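Local coordinates for protein glucose dehydrogenase (Serratia sp. FS14, PDB 7CDY) that is a beta-propeller protein of the glucose/sorbosone dehydrogenase family, modelled with a bound calcium ion, at residues A[137-142]-A[159-164]; A[199-204]-A[272-277]; A[330-335]-A[342-347]. All coordinates share one frame; numbering follows the deposited sequence.

Interactions 1 and 3 each pair two antiparallel neighbours within one sheet of the propeller, whereas interaction 2 joins the turn of one sheet to the first strand of the next. Interactions 1 and 3 are buried and lie on opposite sides of the chain's centre; both rest on regular backbone hydrogen bonds, with aliphatic side chains on one face and, on the other, an aromatic ring beside the chain of an arginine or lysine. Interaction 2 is only partly buried: it is made by rings, a proline and one weak indole-to-carboxylate bond. Its centre lies about 17 Å from that of interaction 3, and the two touch where Tyr273 CD1 meets Leu330 CD2 at 4.2 Å. Interaction 1 touches neither of the others.

Interaction 1 of 3, residues A[137-142]-A[159-164]; sequences LFIALG and KLVRLT
Ile139 O accepts the backbone N-H of Val161, with Val161 N 2.8 Å from the oxygen and the bond fairly straight at 163°. The CA-H of Leu160 leans on the same oxygen, CA to Ile139 O being 3.5 Å. Ile139 N returns the bond to Val161 O, which also has Phe138 CA close by at 3.2 Å. Leu137 and Leu163 exchange N-H and C=O in the same double fashion, and Leu141 N to Lys159 O, at 2.9 Å, carries the pairing one step further. Strands 137-140 and 160-163 are the two middle strands of a four-stranded antiparallel propeller blade, flanked by 129-131 and 185-187.

On the face with Phe138, Ala140, Leu160 and Arg162, the arginine lays its aliphatic part over the phenyl ring. Its CG is anti to the backbone N (chi1 -176°), which sets it 4.0 Å from the centroid of the Phe138 ring, above one face and offset toward the rim; Arg162 CD comes to 3.5 Å from Phe138 CZ. The chain then bends at chi3, and the guanidinium plane is turned 43° from the ring. Its charge is taken up outside the pair, by a salt bridge from NH2 to Asp172 and a hydrogen bond to Asn173. In the conformer given, Leu160 CG sits in the ring plane at the Phe138 edge, beside CD2, while Trp186 meets this ring edge-to-face.

On the other face the two segments bring only aliphatic side chains together. Ile139 and Val161 run alongside each other in one direction, and Ile139 CD1 reaches Leu163 CD1 at 3.7 Å. Leu141 CD1 rests on Val161 CG2 at 4.0 Å. Phe113 of strand 109-114 packs onto Ile139, Leu141, Val161 and Leu163 alike.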
loop_
_atom_site.group_PDB
_atom_site.type_symbol
_atom_site.label_atom_id
_atom_site.label_comp_id
_atom_site.label_asym_id
_atom_site.label_seq_id
_atom_site.Cartn_x
_atom_site.Cartn_y
_atom_site.Cartn_z
ATOM N N LEU A 137 7.298 -5.125 10.658
ATOM C CA LEU A 137 6.127 -4.671 9.917
ATOM C C LEU A 137 6.289 -3.204 9.548
ATOM O O LEU A 137 6.428 -2.351 10.430
ATOM C CB LEU A 137 4.881 -4.860 10.777
ATOM C CG LEU A 137 3.571 -4.390 10.138
ATOM C CD1 LEU A 137 3.292 -5.101 8.808
ATOM C CD2 LEU A 137 2.418 -4.586 11.123
ATOM N N PHE A 138 6.260 -2.911 8.247
ATOM C CA PHE A 138 6.228 -1.544 7.742
ATOM C C PHE A 138 4.802 -1.122 7.400
ATOM O O PHE A 138 4.038 -1.888 6.801
ATOM C CB PHE A 138 7.129 -1.394 6.518
ATOM C CG PHE A 138 8.591 -1.319 6.850
ATOM C CD1 PHE A 138 9.294 -2.454 7.212
ATOM C CD2 PHE A 138 9.263 -0.105 6.791
ATOM C CE1 PHE A 138 10.646 -2.374 7.529
ATOM C CE2 PHE A 138 10.611 -0.026 7.088
ATOM C CZ PHE A 138 11.293 -1.157 7.460
ATOM N N ILE A 139 4.445 0.094 7.803
ATOM C CA ILE A 139 3.101 0.633 7.632
ATOM C C ILE A 139 3.231 2.004 6.978
ATOM O O ILE A 139 3.873 2.901 7.534
ATOM C CB ILE A 139 2.388 0.775 8.987
ATOM C CG1 ILE A 139 2.369 -0.556 9.751
ATOM C CG2 ILE A 139 0.997 1.329 8.794
ATOM C CD1 ILE A 139 2.015 -0.394 11.218
ATOM N N ALA A 140 2.593 2.184 5.820
ATOM C CA ALA A 140 2.661 3.442 5.077
ATOM C C ALA A 140 1.422 4.272 5.389
ATOM O O ALA A 140 0.294 3.810 5.183
ATOM C CB ALA A 140 2.769 3.160 3.578
ATOM N N LEU A 141 1.622 5.497 5.866
ATOM C CA LEU A 141 0.532 6.362 6.305
ATOM C C LEU A 141 0.484 7.652 5.500
ATOM O O LEU A 141 1.501 8.341 5.354
ATOM C CB LEU A 141 0.688 6.707 7.784
ATOM C CG LEU A 141 0.696 5.517 8.742
ATOM C CD1 LEU A 141 1.068 5.962 10.146
ATOM C CD2 LEU A 141 -0.669 4.840 8.751
ATOM N N GLY A 142 -0.710 7.992 4.995
ATOM C CA GLY A 142 -0.916 9.291 4.392
ATOM C C GLY A 142 -1.027 10.383 5.444
ATOM O O GLY A 142 -1.080 10.141 6.649
ATOM N N LYS A 159 3.888 9.483 7.303
ATOM C CA LYS A 159 5.023 8.752 7.834
ATOM C C LYS A 159 4.987 7.318 7.329
ATOM O O LYS A 159 3.915 6.744 7.089
ATOM C CB LYS A 159 4.955 8.675 9.371
ATOM C CG LYS A 159 4.770 10.007 10.085
ATOM C CD LYS A 159 5.960 10.903 9.837
ATOM C CE LYS A 159 5.987 12.159 10.714
ATOM N NZ LYS A 159 4.984 13.178 10.299
ATOM N N LEU A 160 6.166 6.745 7.150
ATOM C CA LEU A 160 6.337 5.302 7.110
ATOM C C LEU A 160 6.744 4.866 8.510
ATOM O O LEU A 160 7.636 5.473 9.110
ATOM C CB LEU A 160 7.429 4.940 6.106
ATOM C CG LEU A 160 7.745 3.468 5.875
ATOM C CD1 LEU A 160 6.494 2.687 5.520
ATOM C CD2 LEU A 160 8.785 3.318 4.786
ATOM N N VAL A 161 6.081 3.837 9.036
ATOM C CA VAL A 161 6.280 3.368 10.402
ATOM C C VAL A 161 6.857 1.960 10.338
ATOM O O VAL A 161 6.520 1.186 9.437
ATOM C CB VAL A 161 4.915 3.387 11.126
ATOM C CG1 VAL A 161 4.854 2.388 12.276
ATOM C CG2 VAL A 161 4.589 4.798 11.601
ATOM N N ARG A 162 7.753 1.632 11.278
ATOM C CA ARG A 162 8.281 0.275 11.423
ATOM C C ARG A 162 8.036 -0.205 12.843
ATOM O O ARG A 162 8.459 0.454 13.804
ATOM C CB ARG A 162 9.776 0.191 11.123
ATOM C CG ARG A 162 10.290 -1.250 11.174
ATOM C CD ARG A 162 11.789 -1.373 10.923
ATOM N NE ARG A 162 12.570 -0.790 12.008
ATOM C CZ ARG A 162 13.579 -1.390 12.637
ATOM N NH1 ARG A 162 13.950 -2.623 12.322
ATOM N NH2 ARG A 162 14.215 -0.733 13.592
ATOM N N LEU A 163 7.377 -1.360 12.977
ATOM C CA LEU A 163 7.041 -1.967 14.261
ATOM C C LEU A 163 7.465 -3.430 14.276
ATOM O O LEU A 163 7.754 -4.030 13.242
ATOM C CB LEU A 163 5.539 -1.885 14.547
ATOM C CG LEU A 163 4.921 -0.487 14.520
ATOM C CD1 LEU A 163 3.410 -0.576 14.649
ATOM C CD2 LEU A 163 5.514 0.386 15.617
ATOM N N THR A 164 7.477 -4.009 15.478
ATOM C CA THR A 164 7.601 -5.458 15.580
ATOM C C THR A 164 6.298 -6.126 15.148
ATOM O O THR A 164 5.271 -5.476 14.929
ATOM C CB THR A 164 7.906 -5.894 17.019
ATOM O OG1 THR A 164 6.737 -5.716 17.829
ATOM C CG2 THR A 164 9.093 -5.103 17.610
#

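Interaction 2 of 3, residues A[199-204]-A[272-277]; sequences NPWSGA and FYDGQR
Asn199 and Phe272 cross at about a right angle, the backbone end of the asparagine riding over the phenyl ring. Its CA stands above one face, 3.8 Å from the centroid of the Phe272 ring and offset toward the rim, in a CH-pi contact. The amide is turned 44° from the ring, with Asn199 ND2 3.7 Å from Phe272 CE1. That amide is held by its other end: Asn199 OD1 accepts from Trp201 N in the carbonyl plane and from Ser202 N well above it, the first bond an Asx turn, the two together an Asx motif, in the loop between strands 192-198 and 205-210.

Pro200 packs at the base of the ring, its CD 3.5 Å from both Phe272 CB and Phe272 CG. The same proline puts its CG over the centre of the Trp201 ring, so proline and indole form one apolar surface. The six-membered part of the indole reaches Phe272 obliquely, CZ3 to Phe272 CD1 being 3.8 Å. Tyr273 O lies in the indole plane at its edge, 3.3 Å from Trp201 CZ2. Asp274 runs antiparallel alongside the indole, with its carboxylate plane 77° from the ring.

In the propeller this brings the turn of one sheet against the opening strand, 267-273, of the next, where Phe272 also meets Trp206 edge-to-face and Trp201 packs on His283. The one polar bond across the pair, Trp201 NE1 to Asp274 OD1 at 3.1 Å, is weak and bent to 136°. Since Asp274 OD1 also has a salt bridge to Arg282, the carboxylate is probably oriented more by that arginine than by the indole, and the contact is chiefly one of rings and aliphatic carbons.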
loop_
_atom_site.group_PDB
_atom_site.type_symbol
_atom_site.label_atom_id
_atom_site.label_comp_id
_atom_site.label_asym_id
_atom_site.label_seq_id
_atom_site.Cartn_x
_atom_site.Cartn_y
_atom_site.Cartn_z
ATOM N N ASN A 199 12.041 -5.254 -1.868
ATOM C CA ASN A 199 12.835 -5.651 -3.025
ATOM C C ASN A 199 13.442 -7.023 -2.737
ATOM O O ASN A 199 14.208 -7.166 -1.771
ATOM C CB ASN A 199 13.914 -4.595 -3.273
ATOM C CG ASN A 199 14.760 -4.884 -4.509
ATOM O OD1 ASN A 199 15.289 -5.990 -4.666
ATOM N ND2 ASN A 199 14.895 -3.899 -5.385
ATOM N N PRO A 200 13.120 -8.055 -3.524
ATOM C CA PRO A 200 13.563 -9.418 -3.188
ATOM C C PRO A 200 15.044 -9.647 -3.401
ATOM O O PRO A 200 15.576 -10.651 -2.910
ATOM C CB PRO A 200 12.725 -10.298 -4.121
ATOM C CG PRO A 200 12.431 -9.423 -5.295
ATOM C CD PRO A 200 12.280 -8.027 -4.731
ATOM N N TRP A 201 15.726 -8.752 -4.101
ATOM C CA TRP A 201 17.148 -8.890 -4.373
ATOM C C TRP A 201 18.015 -8.114 -3.396
ATOM O O TRP A 201 19.054 -8.625 -2.965
ATOM C CB TRP A 201 17.437 -8.490 -5.824
ATOM C CG TRP A 201 16.532 -9.252 -6.752
ATOM C CD1 TRP A 201 16.603 -10.584 -7.045
ATOM C CD2 TRP A 201 15.384 -8.748 -7.451
ATOM N NE1 TRP A 201 15.588 -10.937 -7.900
ATOM C CE2 TRP A 201 14.824 -9.830 -8.164
ATOM C CE3 TRP A 201 14.788 -7.486 -7.560
ATOM C CZ2 TRP A 201 13.693 -9.691 -8.969
ATOM C CZ3 TRP A 201 13.661 -7.350 -8.355
ATOM C CH2 TRP A 201 13.125 -8.449 -9.045
ATOM N N SER A 202 17.598 -6.905 -3.001
ATOM C CA SER A 202 18.399 -6.091 -2.092
ATOM C C SER A 202 17.946 -6.186 -0.644
ATOM O O SER A 202 18.724 -5.844 0.254
ATOM C CB SER A 202 18.301 -4.608 -2.450
ATOM O OG SER A 202 16.961 -4.149 -2.293
ATOM N N GLY A 203 16.701 -6.577 -0.396
ATOM C CA GLY A 203 16.178 -6.563 0.951
ATOM C C GLY A 203 15.703 -5.216 1.438
ATOM O O GLY A 203 15.332 -5.094 2.610
ATOM N N ALA A 204 15.678 -4.206 0.575
ATOM C CA ALA A 204 15.209 -2.881 0.959
ATOM C C ALA A 204 13.716 -2.730 0.698
ATOM O O ALA A 204 13.194 -3.205 -0.316
ATOM C CB ALA A 204 15.953 -1.807 0.168
ATOM N N PHE A 272 7.404 -6.607 -7.138
ATOM C CA PHE A 272 8.601 -7.001 -7.870
ATOM C C PHE A 272 8.408 -8.404 -8.433
ATOM O O PHE A 272 7.907 -9.297 -7.742
ATOM C CB PHE A 272 9.802 -7.029 -6.928
ATOM C CG PHE A 272 10.177 -5.686 -6.356
ATOM C CD1 PHE A 272 11.059 -4.845 -7.027
ATOM C CD2 PHE A 272 9.681 -5.277 -5.118
ATOM C CE1 PHE A 272 11.422 -3.622 -6.482
ATOM C CE2 PHE A 272 10.030 -4.056 -4.582
ATOM C CZ PHE A 272 10.903 -3.231 -5.256
ATOM N N TYR A 273 8.805 -8.611 -9.690
ATOM C CA TYR A 273 8.645 -9.919 -10.323
ATOM C C TYR A 273 9.940 -10.715 -10.173
ATOM O O TYR A 273 10.963 -10.371 -10.770
ATOM C CB TYR A 273 8.211 -9.814 -11.785
ATOM C CG TYR A 273 7.837 -11.172 -12.336
ATOM C CD1 TYR A 273 6.541 -11.663 -12.202
ATOM C CD2 TYR A 273 8.793 -11.988 -12.943
ATOM C CE1 TYR A 273 6.195 -12.921 -12.681
ATOM C CE2 TYR A 273 8.454 -13.253 -13.428
ATOM C CZ TYR A 273 7.158 -13.710 -13.289
ATOM O OH TYR A 273 6.815 -14.958 -13.770
ATOM N N ASP A 274 9.881 -11.784 -9.375
ATOM C CA ASP A 274 11.010 -12.678 -9.135
ATOM C C ASP A 274 10.642 -14.124 -9.456
ATOM O O ASP A 274 11.211 -15.063 -8.891
ATOM C CB ASP A 274 11.504 -12.538 -7.691
ATOM C CG ASP A 274 12.864 -13.189 -7.454
ATOM O OD1 ASP A 274 13.675 -13.285 -8.399
ATOM O OD2 ASP A 274 13.117 -13.603 -6.300
ATOM N N GLY A 275 9.677 -14.319 -10.357
ATOM C CA GLY A 275 9.254 -15.649 -10.742
ATOM C C GLY A 275 10.119 -16.230 -11.845
ATOM O O GLY A 275 11.038 -15.598 -12.360
ATOM N N GLN A 276 9.807 -17.477 -12.207
ATOM C CA GLN A 276 10.491 -18.153 -13.300
ATOM C C GLN A 276 9.630 -18.326 -14.540
ATOM O O GLN A 276 10.170 -18.612 -15.611
ATOM C CB GLN A 276 10.992 -19.536 -12.853
ATOM C CG GLN A 276 12.250 -19.515 -11.993
ATOM C CD GLN A 276 13.335 -18.607 -12.545
ATOM O OE1 GLN A 276 13.686 -18.681 -13.723
ATOM N NE2 GLN A 276 13.875 -17.746 -11.689
ATOM N N ARG A 277 8.311 -18.158 -14.425
ATOM C CA ARG A 277 7.435 -18.446 -15.554
ATOM C C ARG A 277 7.696 -17.510 -16.727
ATOM O O ARG A 277 7.691 -17.940 -17.886
ATOM C CB ARG A 277 5.973 -18.368 -15.122
ATOM C CG ARG A 277 5.009 -18.589 -16.261
ATOM C CD ARG A 277 3.579 -18.609 -15.776
ATOM N NE ARG A 277 3.361 -19.604 -14.733
ATOM C CZ ARG A 277 3.044 -20.872 -14.966
ATOM N NH1 ARG A 277 2.860 -21.705 -13.951
ATOM N NH2 ARG A 277 2.910 -21.304 -16.213
#

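Interaction 3 of 3, residues A[330-335]-A[342-347]; sequences LYLLTD and LKVGAS
Leu330 and Val344 open the pairing with two backbone bonds: Leu330 N gives to Val344 O, and Val344 N to Leu330 O at 2.8 Å. Tyr331, on the other face, faces Lys343 in a non-hydrogen-bonded pair. The two side chains run side by side in the same direction; Lys343, extended throughout with CG anti to the backbone N (chi1 -179°), brings CD to 3.7 Å from Tyr331 OH. The phenol oxygen itself is hydrogen-bonded to Asp327. Leu332 and Leu342 repeat the pair of reciprocal hydrogen bonds, Leu332 N lying 2.9 Å from Leu342 O, and Leu332 CD1 crosses toward Val344 CG2 at 3.9 Å. Thr334, whose backbone partner in the hairpin is Lys340, turns CG2 to Leu342 CD1 at 3.8 Å, the two side chains at about a right angle.

These residues belong to the hairpin of strands 330-334 and 339-345. Strand 319-324 lies along one side of it and the N-terminal strand 3-19 along the other, so the first and last strands of the chain meet in one sheet, consistent with the ring closure common in propellers. Leu7 and Leu17 of strand 3-19 pack on Tyr331.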
loop_
_atom_site.group_PDB
_atom_site.type_symbol
_atom_site.label_atom_id
_atom_site.label_comp_id
_atom_site.label_asym_id
_atom_site.label_seq_id
_atom_site.Cartn_x
_atom_site.Cartn_y
_atom_site.Cartn_z
ATOM N N LEU A 330 1.055 -12.399 -12.469
ATOM C CA LEU A 330 0.657 -11.235 -11.690
ATOM C C LEU A 330 -0.837 -11.299 -11.428
ATOM O O LEU A 330 -1.607 -11.777 -12.262
ATOM C CB LEU A 330 0.972 -9.941 -12.439
ATOM C CG LEU A 330 2.440 -9.608 -12.674
ATOM C CD1 LEU A 330 2.543 -8.356 -13.520
ATOM C CD2 LEU A 330 3.158 -9.411 -11.350
ATOM N N TYR A 331 -1.243 -10.807 -10.262
ATOM C CA TYR A 331 -2.642 -10.757 -9.867
ATOM C C TYR A 331 -3.013 -9.312 -9.556
ATOM O O TYR A 331 -2.318 -8.641 -8.783
ATOM C CB TYR A 331 -2.900 -11.675 -8.664
ATOM C CG TYR A 331 -2.878 -13.143 -9.039
ATOM C CD1 TYR A 331 -1.676 -13.803 -9.277
ATOM C CD2 TYR A 331 -4.057 -13.854 -9.186
ATOM C CE1 TYR A 331 -1.659 -15.147 -9.642
ATOM C CE2 TYR A 331 -4.048 -15.192 -9.541
ATOM C CZ TYR A 331 -2.851 -15.828 -9.769
ATOM O OH TYR A 331 -2.857 -17.164 -10.124
ATOM N N LEU A 332 -4.091 -8.830 -10.174
ATOM C CA LEU A 332 -4.516 -7.444 -10.055
ATOM C C LEU A 332 -5.943 -7.370 -9.541
ATOM O O LEU A 332 -6.744 -8.291 -9.749
ATOM C CB LEU A 332 -4.502 -6.735 -11.422
ATOM C CG LEU A 332 -3.268 -6.841 -12.316
ATOM C CD1 LEU A 332 -3.412 -5.925 -13.531
ATOM C CD2 LEU A 332 -1.989 -6.547 -11.575
ATOM N N LEU A 333 -6.265 -6.247 -8.886
ATOM C CA LEU A 333 -7.641 -5.874 -8.585
ATOM C C LEU A 333 -7.967 -4.568 -9.283
ATOM O O LEU A 333 -7.113 -3.680 -9.379
ATOM C CB LEU A 333 -7.859 -5.657 -7.086
ATOM C CG LEU A 333 -7.604 -6.869 -6.189
ATOM C CD1 LEU A 333 -7.623 -6.484 -4.702
ATOM C CD2 LEU A 333 -8.602 -7.980 -6.473
ATOM N N THR A 334 -9.199 -4.443 -9.767
ATOM C CA THR A 334 -9.646 -3.219 -10.423
ATOM C C THR A 334 -10.583 -2.441 -9.512
ATOM O O THR A 334 -11.425 -3.027 -8.825
ATOM C CB THR A 334 -10.292 -3.472 -11.794
ATOM O OG1 THR A 334 -11.589 -4.067 -11.627
ATOM C CG2 THR A 334 -9.422 -4.377 -12.631
ATOM N N ASP A 335 -10.421 -1.116 -9.498
ATOM C CA ASP A 335 -11.143 -0.251 -8.557
ATOM C C ASP A 335 -12.412 0.283 -9.210
ATOM O O ASP A 335 -12.460 1.393 -9.742
ATOM C CB ASP A 335 -10.267 0.898 -8.076
ATOM C CG ASP A 335 -11.021 1.850 -7.152
ATOM O OD1 ASP A 335 -11.941 1.375 -6.448
ATOM O OD2 ASP A 335 -10.717 3.063 -7.145
ATOM N N LEU A 342 -7.901 -10.112 -11.693
ATOM C CA LEU A 342 -7.301 -10.459 -12.976
ATOM C C LEU A 342 -5.999 -11.216 -12.774
ATOM O O LEU A 342 -5.205 -10.889 -11.883
ATOM C CB LEU A 342 -6.971 -9.201 -13.786
ATOM C CG LEU A 342 -8.118 -8.227 -14.033
ATOM C CD1 LEU A 342 -7.614 -7.004 -14.785
ATOM C CD2 LEU A 342 -9.263 -8.899 -14.786
ATOM N N LYS A 343 -5.761 -12.196 -13.635
ATOM C CA LYS A 343 -4.510 -12.940 -13.681
ATOM C C LYS A 343 -3.802 -12.570 -14.982
ATOM O O LYS A 343 -4.374 -12.724 -16.070
ATOM C CB LYS A 343 -4.809 -14.437 -13.627
ATOM C CG LYS A 343 -3.604 -15.345 -13.646
ATOM C CD LYS A 343 -4.081 -16.792 -13.590
ATOM C CE LYS A 343 -3.038 -17.764 -14.087
ATOM N NZ LYS A 343 -3.535 -19.170 -14.048
ATOM N N VAL A 344 -2.591 -12.072 -14.838
ATOM C CA VAL A 344 -1.874 -11.469 -15.989
ATOM C C VAL A 344 -0.522 -12.124 -16.200
ATOM O O VAL A 344 0.203 -12.304 -15.279
ATOM C CB VAL A 344 -1.704 -9.955 -15.781
ATOM C CG1 VAL A 344 -0.985 -9.346 -16.961
ATOM C CG2 VAL A 344 -3.036 -9.262 -15.574
ATOM N N GLY A 345 -0.256 -12.468 -17.457
ATOM C CA GLY A 345 0.999 -13.117 -17.852
ATOM C C GLY A 345 1.627 -12.424 -19.047
ATOM O O GLY A 345 0.985 -11.708 -19.723
ATOM N N ALA A 346 2.881 -12.704 -19.278
ATOM C CA ALA A 346 3.613 -12.046 -20.377
ATOM C C ALA A 346 3.186 -12.521 -21.762
ATOM O O ALA A 346 3.239 -11.675 -22.612
ATOM C CB ALA A 346 5.093 -12.112 -20.143
ATOM N N SER A 347 2.820 -13.779 -21.958
ATOM C CA SER A 347 2.342 -14.323 -23.285
ATOM C C SER A 347 2.080 -15.815 -23.140
ATOM O O SER A 347 1.827 -16.432 -24.193
ATOM C CB SER A 347 3.171 -14.135 -24.598
ATOM O OG SER A 347 4.536 -13.950 -24.350
#